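Local coordinates for nucleocapsid protein (Sin Nombre virus, PDB 2IC6), which forms the nucleocapsid of a negative-strand RNA hantavirus, probably packaging the viral genome, and folds in this amino-terminal fragment into an antiparallel coiled coil, at residues R20-R25 with A53-E58; T6-Q11 with L68-I72. The protein carries 1 engineered substitution. One frame throughout, in Å; residues are numbered along the deposited sequence. Where two conformers were deposited one is given.

Overall arrangement
Both contacts join the same two elements, helix 6-37 and helix 41-74, which run antiparallel as the arms of one hairpin. Contact 1 (20-25 with 53-58) sits midway along it, its centre about 2 Å from the centre of the chain; contact 2 (6-11 with 68-72) lies near the open end, about 19 Å out, so that along the sequence contact 1 is nested inside the span closed by contact 2. The two centres are 21 Å apart. With just two helices both are surface contacts, although contact 1 includes the buried Val54. Contact 1 combines apolar packing with a threonine and a flanking salt bridge, whereas contact 2 is almost wholly aliphatic and has no hydrogen bond between its two segments.

Contact 1 of 2, residues R20-R25 with A53-E58; sequences RLVTTR and AVSALE. Engineered in segment 20-25: Arg20 (natural residue Gln).
Segments 20-25 and 53-58 are both regular α-helix, running antiparallel with a signed crossing angle of -162° and axes 9.4 Å apart. The register places CA of Leu21 6.2 Å from CA of Leu57, and CA of Thr24 6.0 Å from CA of Val54. Arg20, an engineered residue in place of the natural Gln, lies at the margin, its CB 4.2 Å from Leu57 CD2. Leu21, with chi1 t and chi2 p, sets CD1 3.9 Å from Val54 CG1 and 4.1 Å from CB of Leu57 (chi1 m, chi2 t). One turn on, Thr24 points toward the partner helix. Its m rotamer returns OG1 to its own backbone, donating a 2.9 Å hydrogen bond to Arg20 O, and turns CG2 to Ala53 CB at 3.6 Å and to Val54 CG2 at 3.8 Å; a polar residue thus fits an apolar seam. Arg25 (m, t, t) closes the flank with a salt bridge to Glu58 (m, t), Arg25 NH1 donating to Glu58 OE2 at 2.6 Å, supported by a weak bond from Arg25 NE to the same Glu58 OE2 at 3.2 Å. Val54 CG1 lies over one face of the guanidinium, 3.7 Å from Arg25 NH1. An apolar seam edged by an ion pair is characteristic of coiled coils, here an antiparallel one. Val54 also touches Leu28 and Leu57 touches His17, extending the seam both ways along helix 6-37 against helix 41-74.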
ATOM      1  N   ARG A  20       2.040   5.039   4.317  1.00 10.48           N
ATOM      2  CA  ARG A  20       0.666   5.001   3.845  1.00 11.11           C
ATOM      3  C   ARG A  20       0.160   3.533   3.773  1.00  9.01           C
ATOM      4  O   ARG A  20      -0.988   3.292   4.012  1.00 10.67           O
ATOM      5  CB  ARG A  20       0.610   5.613   2.479  1.00 11.07           C
ATOM      6  CG  ARG A  20       0.770   6.981   2.468  1.00 18.66           C
ATOM      7  CD  ARG A  20       0.467   7.562   1.096  1.00 24.40           C
ATOM      8  NE  ARG A  20       1.674   7.849   0.368  1.00 36.97           N
ATOM      9  CZ  ARG A  20       1.712   8.599  -0.720  1.00 39.53           C
ATOM     10  NH1 ARG A  20       0.603   9.123  -1.192  1.00 41.93           N
ATOM     11  NH2 ARG A  20       2.859   8.832  -1.321  1.00 40.30           N
ATOM     12  N   LEU A  21       1.045   2.607   3.462  1.00  9.45           N
ATOM     13  CA  LEU A  21       0.656   1.199   3.445  1.00  9.33           C
ATOM     14  C   LEU A  21       0.209   0.763   4.843  1.00  8.65           C
ATOM     15  O   LEU A  21      -0.774   0.045   4.985  1.00  9.01           O
ATOM     16  CB  LEU A  21       1.758   0.353   2.892  1.00  9.69           C
ATOM     17  CG  LEU A  21       1.457  -1.139   2.774  1.00 10.02           C
ATOM     18  CD1 LEU A  21       0.212  -1.426   1.940  1.00 11.06           C
ATOM     19  CD2 LEU A  21       2.676  -1.905   2.245  1.00 11.38           C
ATOM     20  N   VAL A  22       0.936   1.150   5.879  1.00  8.87           N
ATOM     21  CA  VAL A  22       0.534   0.775   7.245  1.00  8.88           C
ATOM     22  C   VAL A  22      -0.859   1.336   7.573  1.00  8.87           C
ATOM     23  O   VAL A  22      -1.720   0.625   8.094  1.00  8.98           O
ATOM     24  CB  VAL A  22       1.561   1.246   8.266  1.00  8.98           C
ATOM     25  CG1 VAL A  22       1.018   1.142   9.707  1.00 10.16           C
ATOM     26  CG2 VAL A  22       2.850   0.436   8.112  1.00 10.50           C
ATOM     27  N   THR A  23      -1.113   2.623   7.322  1.00  8.89           N
ATOM     28  CA  THR A  23      -2.372   3.181   7.692  1.00  9.44           C
ATOM     29  C   THR A  23      -3.497   2.613   6.833  1.00  8.89           C
ATOM     30  O   THR A  23      -4.607   2.307   7.357  1.00  9.96           O
ATOM     31  CB  THR A  23      -2.305   4.706   7.643  1.00 10.82           C
ATOM     32  OG1 THR A  23      -1.995   5.192   6.415  1.00 14.42           O
ATOM     33  CG2 THR A  23      -1.278   5.182   8.575  1.00 14.24           C
ATOM     34  N   THR A  24      -3.258   2.423   5.548  1.00  9.20           N
ATOM     35  CA  THR A  24      -4.264   1.841   4.672  1.00  9.50           C
ATOM     36  C   THR A  24      -4.547   0.403   5.041  1.00  8.60           C
ATOM     37  O   THR A  24      -5.698  -0.058   4.989  1.00  9.54           O
ATOM     38  CB  THR A  24      -3.924   2.027   3.209  0.70 10.69           C
ATOM     39  OG1 THR A  24      -3.634   3.409   2.957  0.70 11.83           O
ATOM     40  CG2 THR A  24      -5.141   1.764   2.371  0.70 15.84           C
ATOM     41  N   ARG A  25      -3.530  -0.351   5.428  1.00  8.59           N
ATOM     42  CA  ARG A  25      -3.742  -1.723   5.876  1.00  9.18           C
ATOM     43  C   ARG A  25      -4.547  -1.766   7.159  1.00  9.28           C
ATOM     44  O   ARG A  25      -5.339  -2.707   7.344  1.00 10.04           O
ATOM     45  CB  ARG A  25      -2.423  -2.497   6.004  1.00  9.07           C
ATOM     46  CG  ARG A  25      -1.961  -3.120   4.746  1.00 12.18           C
ATOM     47  CD  ARG A  25      -0.735  -4.035   4.876  1.00 14.20           C
ATOM     48  NE  ARG A  25      -0.580  -4.977   3.696  1.00 13.96           N
ATOM     49  CZ  ARG A  25      -1.368  -6.023   3.452  1.00 14.57           C
ATOM     50  NH1 ARG A  25      -1.258  -6.669   2.345  1.00 16.09           N
ATOM     51  NH2 ARG A  25      -2.284  -6.455   4.354  1.00 16.60           N
ATOM     52  N   ALA A  53      -6.947  -0.191  -2.480  1.00  8.95           N
ATOM     53  CA  ALA A  53      -6.021   0.820  -2.039  1.00  9.27           C
ATOM     54  C   ALA A  53      -4.719   0.183  -1.545  1.00  9.00           C
ATOM     55  O   ALA A  53      -3.615   0.698  -1.876  1.00  9.02           O
ATOM     56  CB  ALA A  53      -6.659   1.701  -0.940  1.00 10.41           C
ATOM     57  N   VAL A  54      -4.823  -0.859  -0.757  1.00  7.80           N
ATOM     58  CA  VAL A  54      -3.630  -1.551  -0.291  1.00  8.12           C
ATOM     59  C   VAL A  54      -2.836  -2.158  -1.419  1.00  8.13           C
ATOM     60  O   VAL A  54      -1.615  -2.014  -1.499  1.00  8.24           O
ATOM     61  CB  VAL A  54      -4.039  -2.633   0.757  1.00  8.45           C
ATOM     62  CG1 VAL A  54      -2.892  -3.624   1.028  1.00  9.42           C
ATOM     63  CG2 VAL A  54      -4.498  -1.938   2.069  1.00  9.29           C
ATOM     64  N   SER A  55      -3.518  -2.844  -2.322  1.00  8.23           N
ATOM     65  CA  SER A  55      -2.829  -3.488  -3.431  1.00  9.30           C
ATOM     66  C   SER A  55      -2.160  -2.491  -4.346  1.00  8.96           C
ATOM     67  O   SER A  55      -1.040  -2.738  -4.792  1.00  9.27           O
ATOM     68  CB  SER A  55      -3.850  -4.251  -4.308  0.33 11.81           C
ATOM     69  OG  SER A  55      -4.367  -5.426  -3.708  0.33 10.04           O
ATOM     70  N   ALA A  56      -2.813  -1.353  -4.577  1.00  8.66           N
ATOM     71  CA  ALA A  56      -2.212  -0.338  -5.406  1.00  9.41           C
ATOM     72  C   ALA A  56      -0.951   0.222  -4.779  1.00  9.14           C
ATOM     73  O   ALA A  56       0.045   0.482  -5.471  1.00  9.56           O
ATOM     74  CB  ALA A  56      -3.208   0.762  -5.720  1.00 10.55           C
ATOM     75  N   LEU A  57      -0.943   0.385  -3.459  1.00  8.85           N
ATOM     76  CA  LEU A  57       0.280   0.834  -2.757  1.00  9.47           C
ATOM     77  C   LEU A  57       1.384  -0.192  -2.829  1.00  8.93           C
ATOM     78  O   LEU A  57       2.538   0.164  -3.050  1.00  9.15           O
ATOM     79  CB  LEU A  57      -0.065   1.132  -1.294  1.00 10.09           C
ATOM     80  CG  LEU A  57      -0.729   2.457  -1.012  1.00 11.39           C
ATOM     81  CD1 LEU A  57      -1.355   2.468   0.384  1.00 12.58           C
ATOM     82  CD2 LEU A  57       0.247   3.617  -1.176  1.00 15.19           C
ATOM     83  N   GLU A  58       1.028  -1.453  -2.681  1.00  8.34           N
ATOM     84  CA  GLU A  58       2.025  -2.488  -2.762  1.00  8.85           C
ATOM     85  C   GLU A  58       2.627  -2.519  -4.185  1.00  9.13           C
ATOM     86  O   GLU A  58       3.861  -2.667  -4.343  1.00  9.78           O
ATOM     87  CB  GLU A  58       1.413  -3.859  -2.430  1.00  9.01           C
ATOM     88  CG  GLU A  58       1.169  -4.010  -0.951  1.00 10.33           C
ATOM     89  CD  GLU A  58       0.322  -5.127  -0.501  1.00 11.59           C
ATOM     90  OE1 GLU A  58      -0.445  -5.661  -1.322  1.00 13.76           O
ATOM     91  OE2 GLU A  58       0.388  -5.394   0.715  1.00 15.05           O
TER

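Contact 2 of 2, residues T6-Q11 with L68-I72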
ATOM      1  N   THR A   6      19.064  11.868  -6.239  1.00 22.20           N
ATOM      2  CA  THR A   6      18.037  10.986  -6.812  1.00 20.02           C
ATOM      3  C   THR A   6      17.725   9.761  -5.923  1.00 16.28           C
ATOM      4  O   THR A   6      16.541   9.394  -5.724  1.00 16.79           O
ATOM      5  CB  THR A   6      18.371  10.551  -8.224  1.00 20.76           C
ATOM      6  OG1 THR A   6      18.371  11.723  -9.059  1.00 25.91           O
ATOM      7  CG2 THR A   6      17.364   9.522  -8.718  1.00 24.64           C
ATOM      8  N   LEU A   7      18.749   9.061  -5.463  1.00 15.19           N
ATOM      9  CA  LEU A   7      18.535   7.887  -4.629  1.00 14.46           C
ATOM     10  C   LEU A   7      17.832   8.263  -3.343  1.00 13.18           C
ATOM     11  O   LEU A   7      16.961   7.532  -2.868  1.00 13.60           O
ATOM     12  CB  LEU A   7      19.808   7.085  -4.317  1.00 13.65           C
ATOM     13  CG  LEU A   7      20.305   6.173  -5.458  1.00 14.02           C
ATOM     14  CD1 LEU A   7      20.843   6.905  -6.666  1.00 16.79           C
ATOM     15  CD2 LEU A   7      21.331   5.207  -4.884  1.00 15.68           C
ATOM     16  N   LYS A   8      18.218   9.379  -2.716  1.00 13.99           N
ATOM     17  CA  LYS A   8      17.534   9.786  -1.497  1.00 14.15           C
ATOM     18  C   LYS A   8      16.063  10.109  -1.802  1.00 14.34           C
ATOM     19  O   LYS A   8      15.190   9.793  -0.968  1.00 15.11           O
ATOM     20  CB  LYS A   8      18.238  10.994  -0.864  1.00 14.74           C
ATOM     21  CG  LYS A   8      17.580  11.615   0.329  1.00 16.46           C
ATOM     22  CD  LYS A   8      17.308  10.683   1.475  1.00 19.98           C
ATOM     23  CE  LYS A   8      16.908  11.447   2.759  1.00 20.55           C
ATOM     24  NZ  LYS A   8      16.321  10.503   3.759  1.00 20.21           N
ATOM     25  N   GLU A   9      15.776  10.726  -2.958  1.00 14.56           N
ATOM     26  CA  GLU A   9      14.396  11.044  -3.295  1.00 16.97           C
ATOM     27  C   GLU A   9      13.559   9.784  -3.373  1.00 14.51           C
ATOM     28  O   GLU A   9      12.424   9.752  -2.871  1.00 14.73           O
ATOM     29  CB  GLU A   9      14.353  11.825  -4.606  1.00 17.25           C
ATOM     30  CG  GLU A   9      14.703  13.221  -4.409  1.00 25.02           C
ATOM     31  CD  GLU A   9      14.659  14.055  -5.679  1.00 25.87           C
ATOM     32  OE1 GLU A   9      15.163  15.204  -5.563  1.00 35.02           O
ATOM     33  OE2 GLU A   9      14.183  13.611  -6.776  1.00 29.52           O
ATOM     34  N   VAL A  10      14.091   8.767  -4.013  1.00 12.88           N
ATOM     35  CA  VAL A  10      13.397   7.487  -4.149  1.00 13.68           C
ATOM     36  C   VAL A  10      13.212   6.871  -2.787  1.00 12.77           C
ATOM     37  O   VAL A  10      12.129   6.374  -2.464  1.00 13.15           O
ATOM     38  CB  VAL A  10      14.085   6.540  -5.171  1.00 13.03           C
ATOM     39  CG1 VAL A  10      13.370   5.182  -5.243  1.00 15.44           C
ATOM     40  CG2 VAL A  10      14.112   7.222  -6.592  1.00 16.55           C
ATOM     41  N   GLN A  11      14.284   6.829  -1.967  1.00 12.97           N
ATOM     42  CA  GLN A  11      14.122   6.332  -0.598  1.00 13.00           C
ATOM     43  C   GLN A  11      13.056   7.040   0.197  1.00 13.38           C
ATOM     44  O   GLN A  11      12.276   6.386   0.883  1.00 13.58           O
ATOM     45  CB  GLN A  11      15.444   6.445   0.157  1.00 14.63           C
ATOM     46  CG  GLN A  11      15.494   5.651   1.535  0.70 14.32           C
ATOM     47  CD  GLN A  11      15.148   4.111   1.478  0.70 17.87           C
ATOM     48  OE1 GLN A  11      15.961   3.213   1.177  0.70 21.30           O
ATOM     49  NE2 GLN A  11      13.923   3.822   1.790  0.70 20.93           N
ATOM     50  N   LEU A  68      15.068   1.519  -7.110  1.00 10.96           N
ATOM     51  CA  LEU A  68      16.162   1.858  -6.212  1.00 11.25           C
ATOM     52  C   LEU A  68      17.283   0.821  -6.267  1.00 11.17           C
ATOM     53  O   LEU A  68      18.461   1.198  -6.233  1.00 12.03           O
ATOM     54  CB  LEU A  68      15.610   2.029  -4.789  1.00 10.50           C
ATOM     55  CG  LEU A  68      16.657   2.507  -3.780  1.00 11.26           C
ATOM     56  CD1 LEU A  68      17.401   3.759  -4.147  1.00 12.51           C
ATOM     57  CD2 LEU A  68      16.016   2.641  -2.386  1.00 12.42           C
ATOM     58  N   ALA A  69      16.945  -0.462  -6.358  1.00 11.72           N
ATOM     59  CA  ALA A  69      17.941  -1.497  -6.483  1.00 12.19           C
ATOM     60  C   ALA A  69      18.839  -1.210  -7.700  1.00 12.30           C
ATOM     61  O   ALA A  69      20.078  -1.311  -7.624  1.00 14.16           O
ATOM     62  CB  ALA A  69      17.345  -2.820  -6.531  1.00 13.63           C
ATOM     63  N   ASP A  70      18.245  -0.887  -8.830  1.00 12.04           N
ATOM     64  CA  ASP A  70      18.995  -0.586 -10.032  1.00 12.65           C
ATOM     65  C   ASP A  70      19.736   0.765  -9.935  1.00 12.70           C
ATOM     66  O   ASP A  70      20.893   0.894 -10.413  1.00 15.38           O
ATOM     67  CB  ASP A  70      18.162  -0.637 -11.294  0.70 12.60           C
ATOM     68  CG  ASP A  70      18.300  -1.949 -11.973  0.70 16.28           C
ATOM     69  OD1 ASP A  70      17.318  -2.619 -12.039  0.70 20.19           O
ATOM     70  OD2 ASP A  70      19.429  -2.346 -12.404  0.70 20.69           O
ATOM     71  N   LEU A  71      19.195   1.769  -9.293  1.00 12.66           N
ATOM     72  CA  LEU A  71      19.918   3.016  -9.055  1.00 13.34           C
ATOM     73  C   LEU A  71      21.213   2.754  -8.260  1.00 13.95           C
ATOM     74  O   LEU A  71      22.289   3.280  -8.579  1.00 15.34           O
ATOM     75  CB  LEU A  71      19.051   4.038  -8.305  1.00 12.62           C
ATOM     76  CG  LEU A  71      17.939   4.708  -9.118  1.00 13.13           C
ATOM     77  CD1 LEU A  71      16.951   5.433  -8.171  1.00 14.52           C
ATOM     78  CD2 LEU A  71      18.504   5.666 -10.155  1.00 13.23           C
ATOM     79  N   ILE A  72      21.100   1.933  -7.220  1.00 13.91           N
ATOM     80  CA  ILE A  72      22.251   1.556  -6.379  1.00 14.33           C
ATOM     81  C   ILE A  72      23.262   0.799  -7.242  1.00 15.12           C
ATOM     82  O   ILE A  72      24.459   1.087  -7.197  1.00 16.52           O
ATOM     83  CB  ILE A  72      21.794   0.736  -5.154  1.00 14.30           C
ATOM     84  CG1 ILE A  72      21.040   1.625  -4.177  1.00 14.74           C
ATOM     85  CG2 ILE A  72      23.029   0.064  -4.476  1.00 16.10           C
ATOM     86  CD1 ILE A  72      20.199   0.878  -3.105  1.00 15.63           C
TER
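Aliphatic packing accounts for most of this contact, with four hydrophobic side chains carrying the bulk of the 324 Å² buried between segments 6-11 and 68-72. Leu7 reaches three partners: its CG lies 4.0 Å from Leu68 CD1, its CD1 3.8 Å from Leu71 CB and its CD2 3.7 Å from Ile72 CG1. Val10 has its CA-to-CB bond directed toward the partner segment, with Val10 CA 6.6 Å from Leu68 CA; Val10 CG1 meets Leu68 CB at 3.9 Å and Val10 CG2 meets Leu71 CD1 at 3.7 Å. Polar residues contribute at the margins through van der Waals contact: the methyl CG2 of Thr6 approaches Leu71 CD1 at 4.1 Å, and Gln11 OE1 comes within 3.6 Å of Leu68 CD2. No hydrogen bond links the two segments. Lys8, whose CA-to-CB bond points away from the partner, forms a salt bridge with Asp12 on its own helix. The axes are 10.2 Å apart and their directions differ by 160°, so the segments remain close to antiparallel near the chain termini. Leu7 and Val10, three residues apart, face Leu68, Leu71 and Ile72, spaced by three and four, and give the apolar stripe of a two-helix antiparallel coiled coil, with Gln11 at its edge.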